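Local coordinates for protein metallophosphoesterase (Clostridium thermocellum, PDB 4J6O) that probably removes phosphate from 2',3'-phosphate RNA ends as the manganese-binding, calcineurin-like phosphatase component of a bacterial RNA repair system, at residues F14-D19 against K59-G64. Sequence-based numbering, arbitrary orientation.
Sequences FDIIGD and KVLFLG. With MN (manganese (II) ion), chain J.
Four backbone hydrogen bonds, donated in turn by each segment, pair strand 14-17 with strand 59-62 in parallel: D15 N to K59 O, L61 N to D15 O, I17 N to L61 O and, just past the strand end, L63 N to I17 O. The second is short, 2.8 Å from L61 N to D15 O, yet its donor stands 34° out of the carbonyl plane; the last runs nearly along the C=O axis of I17. On the face carrying F14, I16 and L61, L61 CD1 lies over one face of the F14 ring, 4.0 Å from its centroid and displaced toward the rim, a CH-pi contact. The same methyl meets I16 CG1 at 3.9 Å, while I16 CG2 touches CD2 of L63, just past the strand. This layer faces strand 151-154, where V153 meets I16, L61 and L63. On the other face, I17 CD1 reaches V60 CG1 at 3.8 Å and F62 CE1 a little farther off, under L27 and L31 of helix 24-33. On the same face the buried D15 OD2 is hydrogen-bonded to Y36 OH and forms a salt bridge with R58. Beyond L63 the backbones spread, the CA atoms of D19 and G64 being 5.9 Å apart, and water takes over: one molecule gives a 2.9 Å hydrogen bond to G64 O and a weak one to D19 OD1. With CG beside its own backbone N (chi1 -54°), D19 presents OD2 to manganese at 2.2 Å, and H21 and D65 bind the same ion. As in calcineurin-like metallophosphoesterases, D19 and D65, just past the ends of adjacent parallel strands, supply part of the metal site, which is probably the catalytic centre.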
ATOM      1  N   PHE A  14       2.709  12.940  -8.098  1.00 27.93           N
ATOM      2  CA  PHE A  14       2.879  11.705  -7.314  1.00 25.63           C
ATOM      3  C   PHE A  14       2.708  10.531  -8.232  1.00 23.01           C
ATOM      4  O   PHE A  14       1.969  10.598  -9.208  1.00 28.13           O
ATOM      5  CB  PHE A  14       1.770  11.554  -6.259  1.00 24.45           C
ATOM      6  CG  PHE A  14       1.708  12.672  -5.282  1.00 23.67           C
ATOM      7  CD1 PHE A  14       2.717  12.849  -4.366  1.00 23.71           C
ATOM      8  CD2 PHE A  14       0.618  13.549  -5.274  1.00 27.18           C
ATOM      9  CE1 PHE A  14       2.647  13.874  -3.439  1.00 32.00           C
ATOM     10  CE2 PHE A  14       0.522  14.549  -4.337  1.00 28.43           C
ATOM     11  CZ  PHE A  14       1.543  14.751  -3.437  1.00 28.22           C
ATOM     12  N   ASP A  15       3.406   9.443  -7.921  1.00 25.28           N
ATOM     13  CA  ASP A  15       3.146   8.168  -8.574  1.00 21.51           C
ATOM     14  C   ASP A  15       2.710   7.240  -7.483  1.00 17.78           C
ATOM     15  O   ASP A  15       3.442   7.035  -6.501  1.00 20.03           O
ATOM     16  CB  ASP A  15       4.404   7.694  -9.282  1.00 23.60           C
ATOM     17  CG  ASP A  15       4.795   8.645 -10.398  1.00 25.89           C
ATOM     18  OD1 ASP A  15       3.936   8.955 -11.232  1.00 24.45           O
ATOM     19  OD2 ASP A  15       5.951   9.086 -10.406  1.00 27.35           O
ATOM     20  N   ILE A  16       1.470   6.798  -7.611  1.00 17.88           N
ATOM     21  CA  ILE A  16       0.773   6.101  -6.510  1.00 18.37           C
ATOM     22  C   ILE A  16       0.749   4.614  -6.827  1.00 16.17           C
ATOM     23  O   ILE A  16       0.328   4.228  -7.920  1.00 17.91           O
ATOM     24  CB  ILE A  16      -0.667   6.631  -6.361  1.00 17.00           C
ATOM     25  CG1 ILE A  16      -0.668   8.161  -6.210  1.00 24.41           C
ATOM     26  CG2 ILE A  16      -1.347   5.962  -5.138  1.00 16.92           C
ATOM     27  CD1 ILE A  16      -2.040   8.760  -6.288  1.00 23.10           C
ATOM     28  N   ILE A  17       1.278   3.775  -5.924  1.00 16.70           N
ATOM     29  CA  ILE A  17       1.573   2.367  -6.310  1.00 16.20           C
ATOM     30  C   ILE A  17       0.739   1.439  -5.397  1.00 17.47           C
ATOM     31  O   ILE A  17       0.696   1.625  -4.171  1.00 17.52           O
ATOM     32  CB  ILE A  17       3.065   2.061  -6.154  1.00 16.35           C
ATOM     33  CG1 ILE A  17       3.850   2.868  -7.221  1.00 19.77           C
ATOM     34  CG2 ILE A  17       3.360   0.582  -6.416  1.00 18.87           C
ATOM     35  CD1 ILE A  17       5.331   2.754  -7.166  1.00 23.29           C
ATOM     36  N   GLY A  18       0.114   0.428  -6.006  1.00 17.49           N
ATOM     37  CA  GLY A  18      -0.740  -0.511  -5.271  1.00 17.51           C
ATOM     38  C   GLY A  18       0.051  -1.611  -4.575  1.00 15.15           C
ATOM     39  O   GLY A  18       1.256  -1.539  -4.388  1.00 19.59           O
ATOM     40  N   ASP A  19      -0.681  -2.636  -4.118  1.00 16.18           N
ATOM     41  CA  ASP A  19      -0.075  -3.641  -3.243  1.00 13.20           C
ATOM     42  C   ASP A  19       1.104  -4.351  -3.894  1.00 15.52           C
ATOM     43  O   ASP A  19       0.980  -4.954  -4.972  1.00 18.49           O
ATOM     44  CB  ASP A  19      -1.114  -4.721  -2.940  1.00 15.10           C
ATOM     45  CG  ASP A  19      -2.389  -4.188  -2.377  1.00 19.80           C
ATOM     46  OD1 ASP A  19      -3.000  -3.183  -2.848  1.00 18.52           O
ATOM     47  OD2 ASP A  19      -2.884  -4.888  -1.424  1.00 18.67           O
ATOM     48  N   LYS A  59       7.258  12.253  -6.671  1.00 26.43           N
ATOM     49  CA  LYS A  59       7.261  11.530  -5.376  1.00 24.25           C
ATOM     50  C   LYS A  59       6.342  10.338  -5.482  1.00 24.47           C
ATOM     51  O   LYS A  59       5.411  10.374  -6.225  1.00 24.82           O
ATOM     52  CB  LYS A  59       6.837  12.430  -4.224  1.00 26.86           C
ATOM     53  CG  LYS A  59       7.834  13.602  -4.006  1.00 29.32           C
ATOM     54  CD  LYS A  59       7.635  14.213  -2.630  1.00 37.66           C
ATOM     55  CE  LYS A  59       8.645  15.372  -2.475  1.00 48.26           C
ATOM     56  NZ  LYS A  59       8.637  15.959  -1.113  1.00 58.07           N
ATOM     57  N   VAL A  60       6.647   9.297  -4.728  1.00 22.89           N
ATOM     58  CA  VAL A  60       5.860   8.067  -4.737  1.00 20.13           C
ATOM     59  C   VAL A  60       4.957   8.028  -3.507  1.00 20.81           C
ATOM     60  O   VAL A  60       5.391   8.331  -2.373  1.00 23.48           O
ATOM     61  CB  VAL A  60       6.763   6.812  -4.702  1.00 21.44           C
ATOM     62  CG1 VAL A  60       5.871   5.512  -4.629  1.00 19.74           C
ATOM     63  CG2 VAL A  60       7.677   6.739  -5.914  1.00 25.41           C
ATOM     64  N   LEU A  61       3.738   7.543  -3.719  1.00 18.95           N
ATOM     65  CA  LEU A  61       2.829   7.269  -2.596  1.00 17.48           C
ATOM     66  C   LEU A  61       2.496   5.791  -2.609  1.00 19.02           C
ATOM     67  O   LEU A  61       1.900   5.320  -3.567  1.00 18.54           O
ATOM     68  CB  LEU A  61       1.533   8.073  -2.757  1.00 20.92           C
ATOM     69  CG  LEU A  61       1.693   9.585  -2.845  1.00 22.64           C
ATOM     70  CD1 LEU A  61       0.291  10.183  -3.007  1.00 26.55           C
ATOM     71  CD2 LEU A  61       2.383  10.177  -1.622  1.00 24.90           C
ATOM     72  N   PHE A  62       2.925   5.057  -1.571  1.00 17.34           N
ATOM     73  CA  PHE A  62       2.667   3.608  -1.521  1.00 16.70           C
ATOM     74  C   PHE A  62       1.384   3.400  -0.775  1.00 18.00           C
ATOM     75  O   PHE A  62       1.190   4.009   0.281  1.00 19.10           O
ATOM     76  CB  PHE A  62       3.805   2.877  -0.802  1.00 16.48           C
ATOM     77  CG  PHE A  62       5.115   2.826  -1.575  1.00 16.85           C
ATOM     78  CD1 PHE A  62       5.294   1.929  -2.621  1.00 18.18           C
ATOM     79  CD2 PHE A  62       6.176   3.685  -1.255  1.00 19.12           C
ATOM     80  CE1 PHE A  62       6.514   1.891  -3.331  1.00 18.93           C
ATOM     81  CE2 PHE A  62       7.399   3.641  -1.981  1.00 22.55           C
ATOM     82  CZ  PHE A  62       7.559   2.737  -3.015  1.00 20.80           C
ATOM     83  N   LEU A  63       0.559   2.478  -1.286  1.00 15.71           N
ATOM     84  CA  LEU A  63      -0.772   2.214  -0.710  1.00 15.70           C
ATOM     85  C   LEU A  63      -0.725   1.101   0.322  1.00 20.68           C
ATOM     86  O   LEU A  63      -1.776   0.714   0.899  1.00 21.46           O
ATOM     87  CB  LEU A  63      -1.784   1.927  -1.789  1.00 16.11           C
ATOM     88  CG  LEU A  63      -2.038   3.069  -2.759  1.00 17.00           C
ATOM     89  CD1 LEU A  63      -3.145   2.641  -3.739  1.00 16.47           C
ATOM     90  CD2 LEU A  63      -2.498   4.293  -1.971  1.00 20.97           C
ATOM     91  N   GLY A  64       0.475   0.648   0.601  1.00 18.51           N
ATOM     92  CA  GLY A  64       0.708  -0.341   1.644  1.00 20.48           C
ATOM     93  C   GLY A  64       0.552  -1.771   1.160  1.00 20.50           C
ATOM     94  O   GLY A  64       0.534  -2.040  -0.062  1.00 18.58           O
TER
HETATM   95 MN    MN J 508      -3.198  -6.755  -0.379  1.00 18.86          MN
HETATM   96  O   HOH W   1       2.140  -0.282  -1.874  1.00 28.01           O
HETATM   97  O   HOH W   2      -2.023  -1.318  -1.123  1.00 33.18           O
HETATM   98  O   HOH W   3      -3.805  -7.592  -2.443  1.00 20.73           O